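Local coordinates for protein nucleoporin nup120 (Schizosaccharomyces pombe, PDB 4GQ2) that serves as a structural component of the nuclear pore complex, where it belongs to the npc107-120 subcomplex and interacts with nup107, at residues 904-908 with 941-945; 900-904 with 916-920. Residue numbers count along the deposited sequence, not the author numbering.

Contact 1. Residues 904-908 with 941-945; sequences SKKLF and ETLKT
Two helical segments, 904-908 and 941-945, run almost parallel: their N-to-C directions differ by 21° (signed crossing +21°) and their axes come no closer than 10.9 Å, so side chains bridge the gap. In the register, Lys905 CA lies 7.6 Å from Glu941 CA, and Phe908 CA 7.1 Å from Thr945 CA. Glu941 (chi1 -98°, chi2 m) reaches across, putting OE2 3.1 Å from Ser904 OG, whose proton goes to Ala916 O, and CD 3.6 Å from Lys905 CG. Lys905 NZ stays 4.3 Å from Glu941 OE1, beyond a salt bridge. Lys944, extended through chi3, brings NZ to 3.4 Å from Phe908 CE2. Thr945 (chi1 p) directs CG2 at the gap, 4.0 Å from Phe908 CD1 (chi1 t) and 3.7 Å from Ser904 OG. Such parallel packing of alternate helices is characteristic of alpha-solenoids. Helix 913-925 links the pair, Ser920 touching both Ser904 and Glu941, while Leu907 packs on helix 856-864.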
ATOM      1  N   SER A 904      28.097  20.257   7.265  1.00 52.68           N
ATOM      2  CA  SER A 904      29.336  20.120   6.508  1.00 48.17           C
ATOM      3  C   SER A 904      29.787  18.664   6.410  1.00 47.87           C
ATOM      4  O   SER A 904      30.024  18.159   5.310  1.00 46.24           O
ATOM      5  CB  SER A 904      30.441  20.967   7.133  1.00 46.41           C
ATOM      6  OG  SER A 904      31.615  20.882   6.354  1.00 48.42           O
ATOM      7  N   LYS A 905      29.877  17.993   7.558  1.00 44.61           N
ATOM      8  CA  LYS A 905      30.313  16.593   7.617  1.00 53.00           C
ATOM      9  C   LYS A 905      29.317  15.676   6.906  1.00 56.79           C
ATOM     10  O   LYS A 905      29.703  14.635   6.370  1.00 47.37           O
ATOM     11  CB  LYS A 905      30.499  16.126   9.073  1.00 51.35           C
ATOM     12  CG  LYS A 905      31.588  16.848   9.859  1.00 51.77           C
ATOM     13  CD  LYS A 905      31.405  16.682  11.364  1.00 67.24           C
ATOM     14  CE  LYS A 905      32.335  15.632  11.958  1.00 69.59           C
ATOM     15  NZ  LYS A 905      33.690  16.191  12.234  1.00 70.57           N
ATOM     16  N   LYS A 906      28.040  16.066   6.910  1.00 50.26           N
ATOM     17  CA  LYS A 906      26.990  15.250   6.311  1.00 55.77           C
ATOM     18  C   LYS A 906      27.003  15.359   4.789  1.00 50.09           C
ATOM     19  O   LYS A 906      26.914  14.354   4.092  1.00 48.12           O
ATOM     20  CB  LYS A 906      25.608  15.612   6.869  1.00 53.78           C
ATOM     21  CG  LYS A 906      24.550  14.543   6.645  1.00 50.58           C
ATOM     22  CD  LYS A 906      24.713  13.415   7.650  1.00 60.79           C
ATOM     23  CE  LYS A 906      24.038  12.142   7.185  1.00 57.85           C
ATOM     24  NZ  LYS A 906      24.677  10.966   7.835  1.00 62.24           N
ATOM     25  N   LEU A 907      27.121  16.577   4.274  1.00 48.40           N
ATOM     26  CA  LEU A 907      27.253  16.761   2.837  1.00 53.50           C
ATOM     27  C   LEU A 907      28.526  16.082   2.337  1.00 59.59           C
ATOM     28  O   LEU A 907      28.564  15.577   1.213  1.00 55.72           O
ATOM     29  CB  LEU A 907      27.246  18.245   2.468  1.00 50.09           C
ATOM     30  CG  LEU A 907      25.922  19.004   2.274  1.00 66.71           C
ATOM     31  CD1 LEU A 907      24.957  18.273   1.346  1.00 56.25           C
ATOM     32  CD2 LEU A 907      25.248  19.320   3.598  1.00 72.35           C
ATOM     33  N   PHE A 908      29.547  16.056   3.198  1.00 64.91           N
ATOM     34  CA  PHE A 908      30.849  15.468   2.881  1.00 62.11           C
ATOM     35  C   PHE A 908      30.760  13.961   2.649  1.00 62.69           C
ATOM     36  O   PHE A 908      31.377  13.440   1.720  1.00 65.93           O
ATOM     37  CB  PHE A 908      31.874  15.787   3.987  1.00 57.12           C
ATOM     38  CG  PHE A 908      33.246  15.223   3.729  1.00 68.17           C
ATOM     39  CD1 PHE A 908      34.161  15.911   2.930  1.00 63.62           C
ATOM     40  CD2 PHE A 908      33.629  13.998   4.280  1.00 68.28           C
ATOM     41  CE1 PHE A 908      35.425  15.391   2.687  1.00 58.83           C
ATOM     42  CE2 PHE A 908      34.892  13.472   4.037  1.00 69.61           C
ATOM     43  CZ  PHE A 908      35.793  14.172   3.243  1.00 66.32           C
ATOM     44  N   GLU A 941      37.783  20.860   9.578  1.00 57.66           N
ATOM     45  CA  GLU A 941      36.795  20.506   8.559  1.00 66.29           C
ATOM     46  C   GLU A 941      36.906  21.334   7.279  1.00 61.36           C
ATOM     47  O   GLU A 941      36.761  20.789   6.184  1.00 62.14           O
ATOM     48  CB  GLU A 941      35.365  20.540   9.111  1.00 74.22           C
ATOM     49  CG  GLU A 941      34.838  19.166   9.508  1.00 81.65           C
ATOM     50  CD  GLU A 941      34.440  18.302   8.317  1.00 73.47           C
ATOM     51  OE1 GLU A 941      34.893  17.139   8.246  1.00 85.88           O
ATOM     52  OE2 GLU A 941      33.668  18.777   7.456  1.00 62.71           O
ATOM     53  N   THR A 942      37.173  22.633   7.408  1.00 48.81           N
ATOM     54  CA  THR A 942      37.385  23.468   6.223  1.00 55.85           C
ATOM     55  C   THR A 942      38.476  22.884   5.317  1.00 61.18           C
ATOM     56  O   THR A 942      38.266  22.733   4.108  1.00 63.65           O
ATOM     57  CB  THR A 942      37.724  24.929   6.581  1.00 49.91           C
ATOM     58  OG1 THR A 942      36.680  25.478   7.388  1.00 53.11           O
ATOM     59  CG2 THR A 942      37.863  25.771   5.315  1.00 43.91           C
ATOM     60  N   LEU A 943      39.628  22.555   5.908  1.00 59.78           N
ATOM     61  CA  LEU A 943      40.743  21.966   5.165  1.00 65.68           C
ATOM     62  C   LEU A 943      40.268  20.722   4.432  1.00 65.77           C
ATOM     63  O   LEU A 943      40.330  20.647   3.202  1.00 65.07           O
ATOM     64  CB  LEU A 943      41.915  21.610   6.094  1.00 59.15           C
ATOM     65  CG  LEU A 943      42.763  22.733   6.706  1.00 67.71           C
ATOM     66  CD1 LEU A 943      43.787  22.155   7.677  1.00 67.17           C
ATOM     67  CD2 LEU A 943      43.450  23.579   5.638  1.00 55.00           C
ATOM     68  N   LYS A 944      39.771  19.768   5.212  1.00 60.42           N
ATOM     69  CA  LYS A 944      39.233  18.508   4.717  1.00 67.49           C
ATOM     70  C   LYS A 944      38.235  18.687   3.562  1.00 73.23           C
ATOM     71  O   LYS A 944      38.210  17.879   2.629  1.00 80.31           O
ATOM     72  CB  LYS A 944      38.585  17.760   5.884  1.00 60.54           C
ATOM     73  CG  LYS A 944      38.272  16.296   5.644  1.00 66.56           C
ATOM     74  CD  LYS A 944      37.929  15.616   6.965  1.00 71.94           C
ATOM     75  CE  LYS A 944      37.041  14.399   6.768  1.00 72.37           C
ATOM     76  NZ  LYS A 944      37.688  13.361   5.918  1.00 87.18           N
ATOM     77  N   THR A 945      37.430  19.748   3.619  1.00 63.63           N
ATOM     78  CA  THR A 945      36.368  19.954   2.632  1.00 72.92           C
ATOM     79  C   THR A 945      36.832  20.711   1.383  1.00 80.51           C
ATOM     80  O   THR A 945      36.524  20.297   0.260  1.00 68.58           O
ATOM     81  CB  THR A 945      35.118  20.620   3.249  1.00 62.86           C
ATOM     82  OG1 THR A 945      35.485  21.847   3.887  1.00 65.39           O
ATOM     83  CG2 THR A 945      34.474  19.690   4.268  1.00 49.15           C
TER

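Contact 2. Residues 900-904 with 916-920; sequences YLHLS and ALEFS
Segments 900-904 and 916-920 are both helical and run antiparallel, their N-to-C directions 164° apart (signed crossing -164°) and their axes 7.8 Å apart at closest approach. The backbones meet most tightly where Ser904 CA lies 4.1 Å from Ala916 CA, an approach that two small residues permit. There Ser904, with chi1 t, donates a short hydrogen bond from OG to the main-chain oxygen Ala916 O (2.6 Å), and the same OG lies 3.4 Å from Ser920 CB. Phe919 (chi1 m) points at the partner helix, its CB 3.9 Å from Ser904 N. Leu903 CD1 sits over one face of its ring in a CH-pi contact, 4.0 Å from the Phe919 centroid and 3.8 Å from Phe919 CE1. Tyr900 (chi1 m) flanks the same ring: the planes are 25° apart but slid, centroids 5.9 Å apart, with Tyr900 CD1 3.7 Å from Phe919 CD1 and Tyr900 CB 3.5 Å from Phe919 O. This is a close-packed antiparallel helical hairpin, the building unit of HEAT- and TPR-like solenoids. Phe863 of helix 856-864 packs against Leu903 and Phe919, whereas helix 932-949 meets the hairpin from another side, through Leu901, Ser904 and Ser920.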
ATOM      1  N   TYR A 900      25.836  23.892  11.446  1.00 38.27           N
ATOM      2  CA  TYR A 900      26.561  24.047  10.177  1.00 43.87           C
ATOM      3  C   TYR A 900      27.767  23.102  10.045  1.00 49.92           C
ATOM      4  O   TYR A 900      28.054  22.612   8.945  1.00 51.65           O
ATOM      5  CB  TYR A 900      26.977  25.503   9.943  1.00 41.19           C
ATOM      6  CG  TYR A 900      25.834  26.449   9.613  1.00 38.05           C
ATOM      7  CD1 TYR A 900      24.746  26.032   8.843  1.00 41.94           C
ATOM      8  CD2 TYR A 900      25.857  27.773  10.049  1.00 38.54           C
ATOM      9  CE1 TYR A 900      23.704  26.901   8.537  1.00 37.42           C
ATOM     10  CE2 TYR A 900      24.826  28.648   9.745  1.00 40.67           C
ATOM     11  CZ  TYR A 900      23.751  28.206   8.991  1.00 40.81           C
ATOM     12  OH  TYR A 900      22.728  29.072   8.692  1.00 42.24           O
ATOM     13  N   LEU A 901      28.459  22.846  11.162  1.00 46.49           N
ATOM     14  CA  LEU A 901      29.518  21.828  11.212  1.00 49.99           C
ATOM     15  C   LEU A 901      28.948  20.444  10.898  1.00 48.37           C
ATOM     16  O   LEU A 901      29.504  19.701  10.082  1.00 44.10           O
ATOM     17  CB  LEU A 901      30.195  21.784  12.587  1.00 46.96           C
ATOM     18  CG  LEU A 901      31.699  21.464  12.714  1.00 51.90           C
ATOM     19  CD1 LEU A 901      31.993  20.769  14.043  1.00 46.79           C
ATOM     20  CD2 LEU A 901      32.287  20.656  11.559  1.00 38.82           C
ATOM     21  N   HIS A 902      27.846  20.097  11.560  1.00 42.45           N
ATOM     22  CA  HIS A 902      27.186  18.828  11.298  1.00 39.55           C
ATOM     23  C   HIS A 902      26.801  18.685   9.850  1.00 34.67           C
ATOM     24  O   HIS A 902      27.054  17.654   9.233  1.00 32.16           O
ATOM     25  CB  HIS A 902      25.960  18.669  12.172  1.00 37.07           C
ATOM     26  CG  HIS A 902      25.120  17.480  11.803  1.00 39.22           C
ATOM     27  ND1 HIS A 902      23.865  17.599  11.340  1.00 40.00           N
ATOM     28  CD2 HIS A 902      25.409  16.121  11.813  1.00 40.77           C
ATOM     29  CE1 HIS A 902      23.370  16.380  11.084  1.00 41.49           C
ATOM     30  NE2 HIS A 902      24.315  15.476  11.370  1.00 41.19           N
ATOM     31  N   LEU A 903      26.191  19.724   9.297  1.00 34.34           N
ATOM     32  CA  LEU A 903      25.819  19.734   7.890  1.00 40.98           C
ATOM     33  C   LEU A 903      27.017  19.535   6.981  1.00 46.16           C
ATOM     34  O   LEU A 903      26.968  18.722   6.057  1.00 43.31           O
ATOM     35  CB  LEU A 903      25.090  21.025   7.533  1.00 40.87           C
ATOM     36  CG  LEU A 903      23.702  21.129   8.159  1.00 39.67           C
ATOM     37  CD1 LEU A 903      22.893  22.195   7.438  1.00 42.13           C
ATOM     38  CD2 LEU A 903      22.995  19.787   8.107  1.00 33.36           C
ATOM     39  N   SER A 904      28.097  20.257   7.265  1.00 52.68           N
ATOM     40  CA  SER A 904      29.336  20.120   6.508  1.00 48.17           C
ATOM     41  C   SER A 904      29.787  18.664   6.410  1.00 47.87           C
ATOM     42  O   SER A 904      30.024  18.159   5.310  1.00 46.24           O
ATOM     43  CB  SER A 904      30.441  20.967   7.133  1.00 46.41           C
ATOM     44  OG  SER A 904      31.615  20.882   6.354  1.00 48.42           O
ATOM     45  N   ALA A 916      29.449  21.115   1.332  1.00 46.15           N
ATOM     46  CA  ALA A 916      30.201  20.765   2.542  1.00 50.61           C
ATOM     47  C   ALA A 916      31.214  21.852   2.898  1.00 56.15           C
ATOM     48  O   ALA A 916      31.468  22.103   4.075  1.00 51.23           O
ATOM     49  CB  ALA A 916      30.902  19.426   2.372  1.00 45.37           C
ATOM     50  N   LEU A 917      31.779  22.490   1.870  1.00 55.08           N
ATOM     51  CA  LEU A 917      32.746  23.570   2.035  1.00 52.75           C
ATOM     52  C   LEU A 917      32.022  24.817   2.529  1.00 51.98           C
ATOM     53  O   LEU A 917      32.426  25.423   3.523  1.00 59.11           O
ATOM     54  CB  LEU A 917      33.444  23.861   0.697  1.00 62.55           C
ATOM     55  CG  LEU A 917      34.853  24.469   0.577  1.00 66.20           C
ATOM     56  CD1 LEU A 917      35.271  24.502  -0.887  1.00 75.78           C
ATOM     57  CD2 LEU A 917      34.986  25.861   1.169  1.00 48.23           C
ATOM     58  N   GLU A 918      30.951  25.188   1.830  1.00 52.61           N
ATOM     59  CA  GLU A 918      30.187  26.393   2.153  1.00 52.86           C
ATOM     60  C   GLU A 918      29.617  26.350   3.570  1.00 52.03           C
ATOM     61  O   GLU A 918      29.644  27.357   4.281  1.00 49.89           O
ATOM     62  CB  GLU A 918      29.098  26.650   1.106  1.00 57.61           C
ATOM     63  CG  GLU A 918      29.668  27.049  -0.256  1.00 88.14           C
ATOM     64  CD  GLU A 918      28.617  27.477  -1.272  1.00 90.46           C
ATOM     65  OE1 GLU A 918      27.406  27.348  -0.986  1.00 94.83           O
ATOM     66  OE2 GLU A 918      29.007  27.945  -2.368  1.00 73.77           O
ATOM     67  N   PHE A 919      29.130  25.181   3.990  1.00 44.75           N
ATOM     68  CA  PHE A 919      28.592  25.023   5.344  1.00 49.66           C
ATOM     69  C   PHE A 919      29.686  25.107   6.401  1.00 50.86           C
ATOM     70  O   PHE A 919      29.438  25.557   7.522  1.00 42.54           O
ATOM     71  CB  PHE A 919      27.807  23.709   5.496  1.00 46.99           C
ATOM     72  CG  PHE A 919      26.389  23.789   5.000  1.00 44.65           C
ATOM     73  CD1 PHE A 919      25.513  24.738   5.512  1.00 44.24           C
ATOM     74  CD2 PHE A 919      25.929  22.913   4.027  1.00 48.47           C
ATOM     75  CE1 PHE A 919      24.206  24.818   5.057  1.00 47.57           C
ATOM     76  CE2 PHE A 919      24.623  22.983   3.567  1.00 49.51           C
ATOM     77  CZ  PHE A 919      23.760  23.937   4.082  1.00 43.49           C
ATOM     78  N   SER A 920      30.889  24.661   6.038  1.00 52.41           N
ATOM     79  CA  SER A 920      32.045  24.740   6.926  1.00 56.87           C
ATOM     80  C   SER A 920      32.444  26.201   7.142  1.00 55.86           C
ATOM     81  O   SER A 920      32.723  26.612   8.276  1.00 47.79           O
ATOM     82  CB  SER A 920      33.217  23.935   6.365  1.00 58.87           C
ATOM     83  OG  SER A 920      34.217  23.757   7.348  1.00 49.02           O
TER

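Both contacts use helix 895-909 and share Ser904, whose hydroxyl belongs to the hairpin bond of contact 2 while approaching the carboxylate of contact 1. Contact 2 joins sequence neighbours and is buried, built on an aromatic and aliphatic cluster; contact 1 spans to the second helix along and is only partly buried: Lys905 and Lys944 lie on its exposed margin, beside Phe908, while Glu941 is buried. Their centres are 6 Å apart, with Ser920 OG 3.0 Å from Thr942 OG1 in a probable hydrogen bond, Leu901 CD2 3.6 Å from Glu941 CG, and Leu907 CD2 3.7 Å from Phe919 CD2. Together they pack three consecutive helices near the C-terminal end of the chain.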